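Local structure of CglIIR protein (Corynebacterium glutamicum, 6F1S) at residues G19-A24 / A108-T113; A41-H46 / L96-K101; I58-A63 / L127-I132. The protein forms the C-terminal domain of the H subunit of the CglI restriction endonuclease, a subunit whose DEAD-Z1 helicase-like motor probably hydrolyses nucleoside triphosphates. All coordinates share one frame; numbering follows the deposited sequence.

Contact 1: residues G19-A24 / A108-T113. With EDO (1,2-ethanediol), chain C.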
ATOM      1  N   GLY A  19      -5.804 -14.340   0.150  1.00 33.09           N
ATOM      2  CA  GLY A  19      -7.154 -13.953   0.520  1.00 30.53           C
ATOM      3  C   GLY A  19      -7.250 -13.127   1.787  1.00 28.78           C
ATOM      4  O   GLY A  19      -8.344 -12.861   2.279  1.00 29.57           O
ATOM      5  N   VAL A  20      -6.100 -12.720   2.315  1.00 27.73           N
ATOM      6  CA  VAL A  20      -6.042 -11.912   3.528  1.00 25.50           C
ATOM      7  C   VAL A  20      -5.383 -10.558   3.243  1.00 25.47           C
ATOM      8  O   VAL A  20      -4.397 -10.483   2.501  1.00 24.37           O
ATOM      9  CB  VAL A  20      -5.271 -12.654   4.650  1.00 29.10           C
ATOM     10  CG1 VAL A  20      -5.152 -11.792   5.900  1.00 28.54           C
ATOM     11  CG2 VAL A  20      -5.953 -13.985   4.978  1.00 28.44           C
ATOM     12  N   ASN A  21      -5.949  -9.488   3.801  1.00 24.76           N
ATOM     13  CA  ASN A  21      -5.327  -8.164   3.750  1.00 22.58           C
ATOM     14  C   ASN A  21      -4.183  -8.057   4.751  1.00 22.35           C
ATOM     15  O   ASN A  21      -4.303  -8.500   5.886  1.00 23.05           O
ATOM     16  CB  ASN A  21      -6.348  -7.057   4.043  1.00 21.47           C
ATOM     17  CG  ASN A  21      -7.204  -6.699   2.843  1.00 21.67           C
ATOM     18  OD1 ASN A  21      -6.709  -6.545   1.725  1.00 22.02           O
ATOM     19  ND2 ASN A  21      -8.501  -6.541   3.077  1.00 22.05           N
ATOM     20  N   TYR A  22      -3.076  -7.463   4.335  1.00 22.97           N
ATOM     21  CA  TYR A  22      -2.004  -7.124   5.265  1.00 23.83           C
ATOM     22  C   TYR A  22      -1.571  -5.694   5.007  1.00 21.68           C
ATOM     23  O   TYR A  22      -1.273  -5.334   3.871  1.00 23.25           O
ATOM     24  CB  TYR A  22      -0.804  -8.067   5.112  1.00 26.06           C
ATOM     25  CG  TYR A  22      -1.112  -9.534   5.317  1.00 27.52           C
ATOM     26  CD1 TYR A  22      -1.140 -10.089   6.591  1.00 28.92           C
ATOM     27  CD2 TYR A  22      -1.362 -10.366   4.235  1.00 28.23           C
ATOM     28  CE1 TYR A  22      -1.417 -11.435   6.780  1.00 29.82           C
ATOM     29  CE2 TYR A  22      -1.641 -11.710   4.413  1.00 29.81           C
ATOM     30  CZ  TYR A  22      -1.666 -12.241   5.686  1.00 31.21           C
ATOM     31  OH  TYR A  22      -1.944 -13.581   5.859  1.00 32.00           O
ATOM     32  N   PHE A  23      -1.544  -4.866   6.041  1.00 20.29           N
ATOM     33  CA  PHE A  23      -1.055  -3.507   5.849  1.00 20.70           C
ATOM     34  C   PHE A  23       0.060  -3.173   6.839  1.00 21.55           C
ATOM     35  O   PHE A  23       0.102  -3.695   7.947  1.00 23.72           O
ATOM     36  CB  PHE A  23      -2.209  -2.490   5.947  1.00 19.61           C
ATOM     37  CG  PHE A  23      -2.475  -1.976   7.340  1.00 19.34           C
ATOM     38  CD1 PHE A  23      -3.327  -2.661   8.195  1.00 17.95           C
ATOM     39  CD2 PHE A  23      -1.903  -0.788   7.780  1.00 17.78           C
ATOM     40  CE1 PHE A  23      -3.592  -2.188   9.471  1.00 18.61           C
ATOM     41  CE2 PHE A  23      -2.157  -0.305   9.054  1.00 18.71           C
ATOM     42  CZ  PHE A  23      -3.008  -1.007   9.905  1.00 19.32           C
ATOM     43  N   ALA A  24       0.971  -2.312   6.413  1.00 20.46           N
ATOM     44  CA  ALA A  24       2.060  -1.853   7.262  1.00 21.15           C
ATOM     45  C   ALA A  24       1.553  -0.884   8.321  1.00 21.26           C
ATOM     46  O   ALA A  24       1.067   0.198   8.002  1.00 21.93           O
ATOM     47  CB  ALA A  24       3.148  -1.192   6.423  1.00 21.27           C
ATOM     48  N   ALA A 108      -6.097  -0.589  12.171  1.00 19.95           N
ATOM     49  CA  ALA A 108      -6.854  -0.708  10.926  1.00 18.61           C
ATOM     50  C   ALA A 108      -6.491   0.409   9.960  1.00 17.56           C
ATOM     51  O   ALA A 108      -5.995   1.459  10.376  1.00 19.58           O
ATOM     52  CB  ALA A 108      -8.346  -0.690  11.212  1.00 19.03           C
ATOM     53  N   LEU A 109      -6.738   0.182   8.675  1.00 14.48           N
ATOM     54  CA  LEU A 109      -6.428   1.179   7.653  1.00 15.18           C
ATOM     55  C   LEU A 109      -7.610   1.456   6.730  1.00 15.82           C
ATOM     56  O   LEU A 109      -8.052   2.594   6.602  1.00 15.80           O
ATOM     57  CB  LEU A 109      -5.232   0.735   6.805  1.00 13.40           C
ATOM     58  CG  LEU A 109      -4.841   1.725   5.705  1.00 12.14           C
ATOM     59  CD1 LEU A 109      -4.337   3.025   6.327  1.00 11.93           C
ATOM     60  CD2 LEU A 109      -3.802   1.125   4.759  1.00 11.19           C
ATOM     61  N   LEU A 110      -8.115   0.400   6.099  1.00 16.34           N
ATOM     62  CA  LEU A 110      -9.087   0.512   5.014  1.00 16.62           C
ATOM     63  C   LEU A 110     -10.460   1.037   5.418  1.00 16.54           C
ATOM     64  O   LEU A 110     -10.968   0.754   6.503  1.00 16.62           O
ATOM     65  CB  LEU A 110      -9.265  -0.850   4.337  1.00 16.00           C
ATOM     66  CG  LEU A 110      -7.996  -1.490   3.778  1.00 15.54           C
ATOM     67  CD1 LEU A 110      -8.331  -2.825   3.125  1.00 17.02           C
ATOM     68  CD2 LEU A 110      -7.302  -0.546   2.794  1.00 12.46           C
ATOM     69  N   SER A 111     -11.040   1.809   4.506  1.00 17.48           N
ATOM     70  CA  SER A 111     -12.417   2.274   4.575  1.00 15.65           C
ATOM     71  C   SER A 111     -13.382   1.108   4.341  1.00 17.14           C
ATOM     72  O   SER A 111     -12.973   0.065   3.826  1.00 17.98           O
ATOM     73  CB  SER A 111     -12.648   3.356   3.522  1.00 12.53           C
ATOM     74  OG  SER A 111     -12.843   2.751   2.255  1.00 14.23           O
ATOM     75  N   PRO A 112     -14.670   1.283   4.697  1.00 17.78           N
ATOM     76  CA  PRO A 112     -15.627   0.200   4.429  1.00 18.01           C
ATOM     77  C   PRO A 112     -15.721  -0.134   2.944  1.00 18.74           C
ATOM     78  O   PRO A 112     -15.905  -1.295   2.588  1.00 20.56           O
ATOM     79  CB  PRO A 112     -16.952   0.765   4.943  1.00 17.72           C
ATOM     80  CG  PRO A 112     -16.562   1.812   5.940  1.00 16.25           C
ATOM     81  CD  PRO A 112     -15.304   2.411   5.408  1.00 16.21           C
ATOM     82  N   THR A 113     -15.574   0.874   2.091  1.00 20.46           N
ATOM     83  CA  THR A 113     -15.619   0.671   0.643  1.00 21.30           C
ATOM     84  C   THR A 113     -14.434  -0.158   0.150  1.00 21.19           C
ATOM     85  O   THR A 113     -14.594  -1.052  -0.678  1.00 21.98           O
ATOM     86  CB  THR A 113     -15.640   2.022  -0.105  1.00 21.72           C
ATOM     87  OG1 THR A 113     -16.855   2.711   0.201  1.00 23.70           O
ATOM     88  CG2 THR A 113     -15.546   1.815  -1.612  1.00 20.54           C
TER
HETATM   89  C1  EDO C 702     -10.377   5.452   5.364  1.00 39.52           C
HETATM   90  O1  EDO C 702     -10.610   4.585   6.486  1.00 38.10           O
HETATM   91  C2  EDO C 702     -11.178   6.743   5.496  1.00 40.18           C
HETATM   92  O2  EDO C 702     -10.319   7.824   5.887  1.00 40.02           O
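Phe23 meets Leu109 in a CH-pi contact: CB of Leu109 sits over the ring, 3.8 Å from the centroid of the Phe23 ring and 11° off its normal, so the methylene lies almost above the ring centre. The CD2 methyl of Leu109 adds to this grip, 4.0 Å from Phe23 CD2. The ring is swung there by chi1 of 89°, which sets CG between the backbone N and the carbonyl carbon of Phe23. Its far end reaches the backbone of Ala108 obliquely, CZ of Phe23 lying 3.8 Å from C of Ala108.

A second van der Waals touch sets the CD1 methyl of Leu110 against the amide of Asn21, 3.7 Å from Asn21 ND2. Strand 21-23 is an outermost strand of the mixed five-stranded sheet, and 108-111 is the loop that leads along the same sheet into helix 112-120, with Ser111 as its N-cap.

Polar links run outside the pair of segments. Asn21 hydrogen-bonds through ND2 to Ser118 OG and through OD1 to Asn156 ND2, which holds its amide at both ends. O1 of a 1,2-ethanediol, probably from the crystallisation liquor, donates to Leu109 O at 3.2 Å.

Contact 2: residues A41-H46 / L96-K101. With EDO (1,2-ethanediol), chain C.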
ATOM      1  N   ALA A  41       1.597  11.610  -9.642  1.00 13.22           N
ATOM      2  CA  ALA A  41       1.651  11.736 -11.098  1.00 14.87           C
ATOM      3  C   ALA A  41       0.970  10.538 -11.743  1.00 15.78           C
ATOM      4  O   ALA A  41       0.333  10.667 -12.786  1.00 18.31           O
ATOM      5  CB  ALA A  41       3.080  11.860 -11.589  1.00 14.85           C
ATOM      6  N   TYR A  42       1.105   9.374 -11.117  1.00 13.58           N
ATOM      7  CA  TYR A  42       0.460   8.165 -11.617  1.00 16.08           C
ATOM      8  C   TYR A  42      -1.056   8.291 -11.483  1.00 16.01           C
ATOM      9  O   TYR A  42      -1.796   7.967 -12.413  1.00 16.03           O
ATOM     10  CB  TYR A  42       0.963   6.922 -10.869  1.00 17.44           C
ATOM     11  CG  TYR A  42       0.441   5.610 -11.417  1.00 17.22           C
ATOM     12  CD1 TYR A  42      -0.847   5.173 -11.126  1.00 14.97           C
ATOM     13  CD2 TYR A  42       1.241   4.800 -12.220  1.00 18.31           C
ATOM     14  CE1 TYR A  42      -1.330   3.983 -11.628  1.00 15.77           C
ATOM     15  CE2 TYR A  42       0.765   3.601 -12.724  1.00 17.85           C
ATOM     16  CZ  TYR A  42      -0.520   3.197 -12.425  1.00 17.50           C
ATOM     17  OH  TYR A  42      -1.002   2.009 -12.921  1.00 17.69           O
ATOM     18  N   LEU A  43      -1.501   8.759 -10.320  1.00 15.43           N
ATOM     19  CA  LEU A  43      -2.926   8.919 -10.029  1.00 15.23           C
ATOM     20  C   LEU A  43      -3.623   9.791 -11.065  1.00 17.01           C
ATOM     21  O   LEU A  43      -4.746   9.516 -11.479  1.00 18.59           O
ATOM     22  CB  LEU A  43      -3.110   9.511  -8.633  1.00 14.88           C
ATOM     23  CG  LEU A  43      -4.483  10.058  -8.245  1.00 14.56           C
ATOM     24  CD1 LEU A  43      -5.564   8.995  -8.397  1.00 13.16           C
ATOM     25  CD2 LEU A  43      -4.431  10.580  -6.821  1.00 11.56           C
ATOM     26  N   ASP A  44      -2.942  10.844 -11.492  1.00 18.26           N
ATOM     27  CA  ASP A  44      -3.489  11.717 -12.515  1.00 20.04           C
ATOM     28  C   ASP A  44      -3.459  11.049 -13.883  1.00 20.11           C
ATOM     29  O   ASP A  44      -4.423  11.119 -14.636  1.00 19.18           O
ATOM     30  CB  ASP A  44      -2.718  13.030 -12.567  1.00 22.23           C
ATOM     31  CG  ASP A  44      -3.141  13.896 -13.726  1.00 25.30           C
ATOM     32  OD1 ASP A  44      -4.181  14.579 -13.604  1.00 25.25           O
ATOM     33  OD2 ASP A  44      -2.432  13.891 -14.758  1.00 27.68           O
ATOM     34  N   LYS A  45      -2.348  10.392 -14.193  1.00 20.82           N
ATOM     35  CA  LYS A  45      -2.137   9.840 -15.525  1.00 21.66           C
ATOM     36  C   LYS A  45      -2.968   8.583 -15.783  1.00 19.56           C
ATOM     37  O   LYS A  45      -3.423   8.357 -16.904  1.00 18.25           O
ATOM     38  CB  LYS A  45      -0.650   9.538 -15.733  1.00 25.81           C
ATOM     39  CG  LYS A  45      -0.300   9.026 -17.119  1.00 30.40           C
ATOM     40  CD  LYS A  45      -0.480  10.100 -18.178  1.00 35.15           C
ATOM     41  CE  LYS A  45       0.601  11.163 -18.084  1.00 36.16           C
ATOM     42  NZ  LYS A  45       0.555  12.087 -19.252  1.00 38.54           N
ATOM     43  N   HIS A  46      -3.181   7.774 -14.748  1.00 17.55           N
ATOM     44  CA  HIS A  46      -3.777   6.453 -14.947  1.00 16.19           C
ATOM     45  C   HIS A  46      -4.987   6.149 -14.073  1.00 15.91           C
ATOM     46  O   HIS A  46      -5.684   5.164 -14.302  1.00 17.05           O
ATOM     47  CB  HIS A  46      -2.710   5.384 -14.733  1.00 14.21           C
ATOM     48  CG  HIS A  46      -1.579   5.481 -15.705  1.00 13.69           C
ATOM     49  ND1 HIS A  46      -1.753   5.336 -17.061  1.00 11.75           N
ATOM     50  CD2 HIS A  46      -0.261   5.731 -15.516  1.00 14.45           C
ATOM     51  CE1 HIS A  46      -0.590   5.484 -17.670  1.00 12.00           C
ATOM     52  NE2 HIS A  46       0.329   5.723 -16.757  1.00 12.96           N
ATOM     53  N   LEU A  96      -5.194   3.764  -5.380  1.00 12.96           N
ATOM     54  CA  LEU A  96      -4.591   4.913  -4.717  1.00 13.43           C
ATOM     55  C   LEU A  96      -5.681   5.806  -4.154  1.00 15.42           C
ATOM     56  O   LEU A  96      -6.518   6.305  -4.905  1.00 14.87           O
ATOM     57  CB  LEU A  96      -3.719   5.722  -5.685  1.00 13.20           C
ATOM     58  CG  LEU A  96      -2.640   5.006  -6.497  1.00 13.55           C
ATOM     59  CD1 LEU A  96      -1.927   5.989  -7.428  1.00 13.64           C
ATOM     60  CD2 LEU A  96      -1.644   4.312  -5.588  1.00 12.42           C
ATOM     61  N   ARG A  97      -5.677   6.001  -2.839  1.00 15.62           N
ATOM     62  CA  ARG A  97      -6.620   6.909  -2.189  1.00 14.66           C
ATOM     63  C   ARG A  97      -5.875   8.062  -1.537  1.00 16.08           C
ATOM     64  O   ARG A  97      -4.861   7.858  -0.863  1.00 17.28           O
ATOM     65  CB  ARG A  97      -7.450   6.182  -1.125  1.00 15.02           C
ATOM     66  CG  ARG A  97      -8.129   4.919  -1.595  1.00 15.46           C
ATOM     67  CD  ARG A  97      -9.289   5.204  -2.517  1.00 13.58           C
ATOM     68  NE  ARG A  97     -10.030   3.977  -2.770  1.00 14.34           N
ATOM     69  CZ  ARG A  97     -10.739   3.743  -3.864  1.00 15.95           C
ATOM     70  NH1 ARG A  97     -10.803   4.658  -4.823  1.00 20.29           N
ATOM     71  NH2 ARG A  97     -11.372   2.589  -4.007  1.00 13.21           N
ATOM     72  N   THR A  98      -6.385   9.271  -1.717  1.00 14.16           N
ATOM     73  CA  THR A  98      -5.789  10.425  -1.066  1.00 13.44           C
ATOM     74  C   THR A  98      -6.770  11.054  -0.077  1.00 14.22           C
ATOM     75  O   THR A  98      -7.926  10.625   0.021  1.00 13.26           O
ATOM     76  CB  THR A  98      -5.328  11.460  -2.102  1.00 12.99           C
ATOM     77  OG1 THR A  98      -6.455  11.911  -2.860  1.00 13.86           O
ATOM     78  CG2 THR A  98      -4.299  10.834  -3.039  1.00 11.43           C
ATOM     79  N   ASN A  99      -6.294  12.057   0.657  1.00 14.59           N
ATOM     80  CA  ASN A  99      -7.086  12.742   1.681  1.00 15.02           C
ATOM     81  C   ASN A  99      -7.630  11.747   2.715  1.00 16.24           C
ATOM     82  O   ASN A  99      -8.724  11.909   3.241  1.00 15.20           O
ATOM     83  CB  ASN A  99      -8.226  13.544   1.034  1.00 14.59           C
ATOM     84  CG  ASN A  99      -9.018  14.366   2.044  1.00 17.02           C
ATOM     85  OD1 ASN A  99      -8.450  14.949   2.972  1.00 16.73           O
ATOM     86  ND2 ASN A  99     -10.343  14.382   1.888  1.00 14.82           N
ATOM     87  N   ARG A 100      -6.858  10.706   3.004  1.00 17.47           N
ATOM     88  CA  ARG A 100      -7.243   9.769   4.051  1.00 20.22           C
ATOM     89  C   ARG A 100      -6.876  10.328   5.414  1.00 21.10           C
ATOM     90  O   ARG A 100      -5.870  11.025   5.560  1.00 22.74           O
ATOM     91  CB  ARG A 100      -6.585   8.403   3.834  1.00 22.81           C
ATOM     92  CG  ARG A 100      -6.940   7.726   2.506  1.00 24.61           C
ATOM     93  CD  ARG A 100      -8.441   7.484   2.348  1.00 26.59           C
ATOM     94  NE  ARG A 100      -9.149   8.683   1.907  1.00 29.30           N
ATOM     95  CZ  ARG A 100     -10.463   8.858   1.992  1.00 32.34           C
ATOM     96  NH1 ARG A 100     -11.230   7.898   2.493  1.00 32.64           N
ATOM     97  NH2 ARG A 100     -11.011   9.994   1.574  1.00 32.20           N
ATOM     98  N   LYS A 101      -7.710  10.033   6.407  1.00 22.17           N
ATOM     99  CA  LYS A 101      -7.480  10.490   7.775  1.00 21.64           C
ATOM    100  C   LYS A 101      -7.555   9.325   8.749  1.00 23.01           C
ATOM    101  O   LYS A 101      -8.601   9.054   9.331  1.00 25.13           O
ATOM    102  CB  LYS A 101      -8.494  11.561   8.164  1.00 20.95           C
ATOM    103  CG  LYS A 101      -8.388  12.829   7.356  1.00 21.26           C
ATOM    104  CD  LYS A 101      -7.133  13.591   7.716  1.00 21.29           C
ATOM    105  CE  LYS A 101      -7.106  14.939   7.019  1.00 21.52           C
ATOM    106  NZ  LYS A 101      -6.032  15.804   7.570  1.00 21.32           N
TER
HETATM  107  C1  EDO C 702     -10.377   5.452   5.364  1.00 39.52           C
HETATM  108  O1  EDO C 702     -10.610   4.585   6.486  1.00 38.10           O
HETATM  109  C2  EDO C 702     -11.178   6.743   5.496  1.00 40.18           C
HETATM  110  O2  EDO C 702     -10.319   7.824   5.887  1.00 40.02           O
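Helix 41-46 and strand 96-98 approach to 9.8 Å between axes at an angle of 114°, and the closest CA pair, Leu43 and Leu96, is 6.9 Å apart. Leu96 enters the interface with its CD1 methyl, which touches two helix residues at once. One is Leu43, whose CB lies 3.9 Å from Leu96 CD1. The other is Tyr42, whose CD1 is also 3.9 Å from that methyl; the ring is met obliquely and the two side chains cross at about a right angle. Leu96 extends toward the helix with CG anti to its own carbonyl carbon (chi1 -52°).

Two residues further along the strand, Thr98 and Leu43 reach toward each other tip to tip, Leu43 CD2 meeting Thr98 CG2 at 3.8 Å. Arg97, between Leu96 and Thr98, points away from the helix and forms salt bridges with Asp114 and Glu48. The phenol of Tyr42 hydrogen-bonds to Ser50 on strand 49-52, tying the helix to the neighbouring edge strand.

Beyond Thr98 the chain turns a corner at Asn99, and the bent side chain of Arg100 folds back over it: NE donates to Thr98 O at 3.0 Å, with the nitrogen 48° above the carbonyl plane. Lys101 N makes a weak bond to O2 of the 1,2-ethanediol.

The arrangement is that of a layered alpha/beta domain, in which a helix lies across one face of a mixed sheet and alternate strand residues, here Leu96 and Thr98, are turned to it.

Contact 3: residues I58-A63 / L127-I132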
ATOM      1  N   ILE A  58       6.705  -3.773  -7.973  1.00 27.78           N
ATOM      2  CA  ILE A  58       7.902  -4.055  -7.184  1.00 28.01           C
ATOM      3  C   ILE A  58       8.677  -2.775  -6.905  1.00 26.76           C
ATOM      4  O   ILE A  58       9.085  -2.510  -5.774  1.00 25.65           O
ATOM      5  CB  ILE A  58       8.848  -5.039  -7.897  1.00 29.44           C
ATOM      6  CG1 ILE A  58       8.146  -6.358  -8.200  1.00 30.08           C
ATOM      7  CG2 ILE A  58      10.090  -5.273  -7.060  1.00 30.40           C
ATOM      8  CD1 ILE A  58       7.656  -7.072  -6.988  1.00 32.21           C
ATOM      9  N   THR A  59       8.868  -1.992  -7.960  1.00 26.07           N
ATOM     10  CA  THR A  59       9.624  -0.747  -7.899  1.00 26.03           C
ATOM     11  C   THR A  59       9.030   0.208  -6.874  1.00 25.42           C
ATOM     12  O   THR A  59       9.756   0.873  -6.135  1.00 27.19           O
ATOM     13  CB  THR A  59       9.663  -0.064  -9.282  1.00 26.11           C
ATOM     14  OG1 THR A  59      10.241  -0.962 -10.239  1.00 26.98           O
ATOM     15  CG2 THR A  59      10.477   1.222  -9.233  1.00 25.47           C
ATOM     16  N   ILE A  60       7.702   0.267  -6.842  1.00 22.79           N
ATOM     17  CA  ILE A  60       6.982   1.108  -5.893  1.00 21.77           C
ATOM     18  C   ILE A  60       7.149   0.576  -4.473  1.00 22.28           C
ATOM     19  O   ILE A  60       7.406   1.337  -3.539  1.00 23.82           O
ATOM     20  CB  ILE A  60       5.486   1.187  -6.256  1.00 19.90           C
ATOM     21  CG1 ILE A  60       5.300   2.031  -7.521  1.00 18.63           C
ATOM     22  CG2 ILE A  60       4.671   1.738  -5.098  1.00 18.00           C
ATOM     23  CD1 ILE A  60       3.923   1.932  -8.126  1.00 17.73           C
ATOM     24  N   LEU A  61       7.029  -0.739  -4.323  1.00 21.65           N
ATOM     25  CA  LEU A  61       7.195  -1.377  -3.024  1.00 23.66           C
ATOM     26  C   LEU A  61       8.604  -1.170  -2.466  1.00 26.49           C
ATOM     27  O   LEU A  61       8.776  -0.999  -1.259  1.00 28.35           O
ATOM     28  CB  LEU A  61       6.870  -2.874  -3.122  1.00 24.30           C
ATOM     29  CG  LEU A  61       5.395  -3.226  -3.364  1.00 23.86           C
ATOM     30  CD1 LEU A  61       5.205  -4.726  -3.559  1.00 22.82           C
ATOM     31  CD2 LEU A  61       4.516  -2.724  -2.228  1.00 21.15           C
ATOM     32  N   ASN A  62       9.606  -1.166  -3.345  1.00 26.54           N
ATOM     33  CA  ASN A  62      10.994  -0.952  -2.927  1.00 27.15           C
ATOM     34  C   ASN A  62      11.229   0.422  -2.325  1.00 24.91           C
ATOM     35  O   ASN A  62      12.231   0.645  -1.656  1.00 25.66           O
ATOM     36  CB  ASN A  62      11.951  -1.143  -4.103  1.00 29.76           C
ATOM     37  CG  ASN A  62      12.156  -2.595  -4.453  1.00 31.32           C
ATOM     38  OD1 ASN A  62      12.158  -3.462  -3.578  1.00 34.47           O
ATOM     39  ND2 ASN A  62      12.324  -2.875  -5.737  1.00 31.49           N
ATOM     40  N   ALA A  63      10.312   1.349  -2.571  1.00 22.59           N
ATOM     41  CA  ALA A  63      10.430   2.682  -2.007  1.00 20.60           C
ATOM     42  C   ALA A  63      10.100   2.653  -0.523  1.00 22.34           C
ATOM     43  O   ALA A  63      10.325   3.632   0.194  1.00 23.53           O
ATOM     44  CB  ALA A  63       9.530   3.651  -2.738  1.00 18.55           C
ATOM     45  N   LEU A 127      -2.730  -4.155  -4.474  1.00 14.75           N
ATOM     46  CA  LEU A 127      -2.037  -3.162  -3.654  1.00 12.43           C
ATOM     47  C   LEU A 127      -2.915  -1.928  -3.475  1.00 13.44           C
ATOM     48  O   LEU A 127      -3.294  -1.270  -4.447  1.00 14.11           O
ATOM     49  CB  LEU A 127      -0.692  -2.764  -4.277  1.00 12.23           C
ATOM     50  CG  LEU A 127       0.087  -1.617  -3.607  1.00 13.66           C
ATOM     51  CD1 LEU A 127       0.605  -2.015  -2.229  1.00 11.83           C
ATOM     52  CD2 LEU A 127       1.236  -1.103  -4.483  1.00  8.87           C
ATOM     53  N   ILE A 128      -3.251  -1.627  -2.228  1.00 13.42           N
ATOM     54  CA  ILE A 128      -3.999  -0.421  -1.910  1.00 13.17           C
ATOM     55  C   ILE A 128      -3.083   0.550  -1.174  1.00 13.99           C
ATOM     56  O   ILE A 128      -2.496   0.198  -0.153  1.00 14.63           O
ATOM     57  CB  ILE A 128      -5.243  -0.733  -1.047  1.00 13.09           C
ATOM     58  CG1 ILE A 128      -6.146  -1.751  -1.755  1.00 12.46           C
ATOM     59  CG2 ILE A 128      -6.000   0.539  -0.720  1.00  8.31           C
ATOM     60  CD1 ILE A 128      -7.426  -2.095  -0.983  1.00 12.98           C
ATOM     61  N   LEU A 129      -2.950   1.763  -1.699  1.00 13.00           N
ATOM     62  CA  LEU A 129      -2.115   2.776  -1.061  1.00 13.89           C
ATOM     63  C   LEU A 129      -2.966   3.934  -0.536  1.00 14.07           C
ATOM     64  O   LEU A 129      -3.745   4.535  -1.275  1.00 13.21           O
ATOM     65  CB  LEU A 129      -1.045   3.286  -2.034  1.00 13.99           C
ATOM     66  CG  LEU A 129       0.093   2.299  -2.331  1.00 13.65           C
ATOM     67  CD1 LEU A 129       0.907   2.700  -3.561  1.00 14.05           C
ATOM     68  CD2 LEU A 129       1.000   2.155  -1.133  1.00 13.14           C
ATOM     69  N   TYR A 130      -2.823   4.222   0.753  1.00 13.82           N
ATOM     70  CA  TYR A 130      -3.542   5.318   1.394  1.00 14.49           C
ATOM     71  C   TYR A 130      -2.601   6.479   1.682  1.00 15.36           C
ATOM     72  O   TYR A 130      -1.588   6.304   2.367  1.00 15.63           O
ATOM     73  CB  TYR A 130      -4.198   4.862   2.702  1.00 14.40           C
ATOM     74  CG  TYR A 130      -5.616   4.345   2.574  1.00 15.36           C
ATOM     75  CD1 TYR A 130      -6.047   3.720   1.417  1.00 15.90           C
ATOM     76  CD2 TYR A 130      -6.522   4.484   3.623  1.00 15.39           C
ATOM     77  CE1 TYR A 130      -7.340   3.239   1.302  1.00 15.74           C
ATOM     78  CE2 TYR A 130      -7.817   4.013   3.513  1.00 15.60           C
ATOM     79  CZ  TYR A 130      -8.219   3.392   2.348  1.00 16.18           C
ATOM     80  OH  TYR A 130      -9.504   2.914   2.215  1.00 15.50           O
ATOM     81  N   ARG A 131      -2.935   7.658   1.164  1.00 14.78           N
ATOM     82  CA  ARG A 131      -2.146   8.857   1.429  1.00 14.28           C
ATOM     83  C   ARG A 131      -2.735   9.611   2.612  1.00 13.73           C
ATOM     84  O   ARG A 131      -3.871  10.063   2.566  1.00 11.41           O
ATOM     85  CB  ARG A 131      -2.085   9.761   0.195  1.00 14.96           C
ATOM     86  CG  ARG A 131      -1.033  10.871   0.262  1.00 14.47           C
ATOM     87  CD  ARG A 131      -1.155  11.810  -0.932  1.00 15.28           C
ATOM     88  NE  ARG A 131      -0.072  12.786  -0.993  1.00 15.78           N
ATOM     89  CZ  ARG A 131      -0.091  13.961  -0.371  1.00 17.19           C
ATOM     90  NH1 ARG A 131      -1.138  14.304   0.369  1.00 15.81           N
ATOM     91  NH2 ARG A 131       0.938  14.790  -0.484  1.00 17.55           N
ATOM     92  N   ILE A 132      -1.953   9.735   3.677  1.00 17.42           N
ATOM     93  CA  ILE A 132      -2.411  10.400   4.892  1.00 18.19           C
ATOM     94  C   ILE A 132      -1.565  11.628   5.182  1.00 20.53           C
ATOM     95  O   ILE A 132      -0.341  11.535   5.284  1.00 19.48           O
ATOM     96  CB  ILE A 132      -2.363   9.457   6.104  1.00 16.34           C
ATOM     97  CG1 ILE A 132      -3.246   8.238   5.855  1.00 14.70           C
ATOM     98  CG2 ILE A 132      -2.790  10.188   7.373  1.00 15.44           C
ATOM     99  CD1 ILE A 132      -3.128   7.172   6.918  1.00 15.46           C
TER
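Leu61 and Leu127 slide past each other in opposite directions, so that their branches meet alongside: CD2 of Leu61 lies 4.0 Å from CD1 of Leu127, the nearest approach between helix 54-61 and strand 126-132 in these segments. The CA-CB bond of Leu61 does not aim at the strand; with CG anti to the carbonyl carbon (chi1 -69°), the side chain swings round until its end comes nearer. Leu127, by contrast, starts out toward the helix, its CG anti to the backbone N at 174°.

Ile60 does face the strand. Its CG2 branch does the touching, and the side chain crosses that of Leu129 obliquely, with Ile60 CG2 4.2 Å from Leu129 CD1. The same methyl also comes within 4.5 Å of Leu127 CD2, so it faces one methyl from each of the two leucines. Both leucines lie on one face of the strand, two positions apart, while Ile128 and Tyr130 project from the other face, where the Tyr130 hydroxyl hydrogen-bonds to Ser111 N.

Neighbouring elements enclose the group. Leu61 packs on Phe76 and Lys77 of helix 73-86, Ile60 on Met94 of strand 92-100, and Leu129 on Leu96, Trp153 and Pro155. Helix 54-61 thus lies against the middle strand of the five-stranded sheet, near the centre of the domain.

No hydrogen bond or salt bridge joins the two segments, and all four touching residues are buried. Between these two segments the contact rests on van der Waals contact and the burial of aliphatic surface, with methyl-to-methyl approaches whose length suggests rather loose contact.

How the contacts relate
Contact 3 is core, its centre about 4 Å from the centre of the chain, and purely aliphatic; contact 2 is partly buried and mixes aliphatic contacts with a tyrosine ring and a threonine methyl; contact 1 is a surface contact in which an aromatic face and an amide take part. All three reach the same five-stranded sheet. Contacts 2 and 3 use neighbouring strands, joined by backbone bonds of Arg97 with Leu129 and Arg131, and each adds a helix. Contact 1 instead brings a loop against an edge strand. Tyr130 of contact 3 touches both other contacts. Contacts 1 and 2 do not touch, yet one 1,2-ethanediol reaches both, accepting only a weak bond from Lys101 N in contact 2.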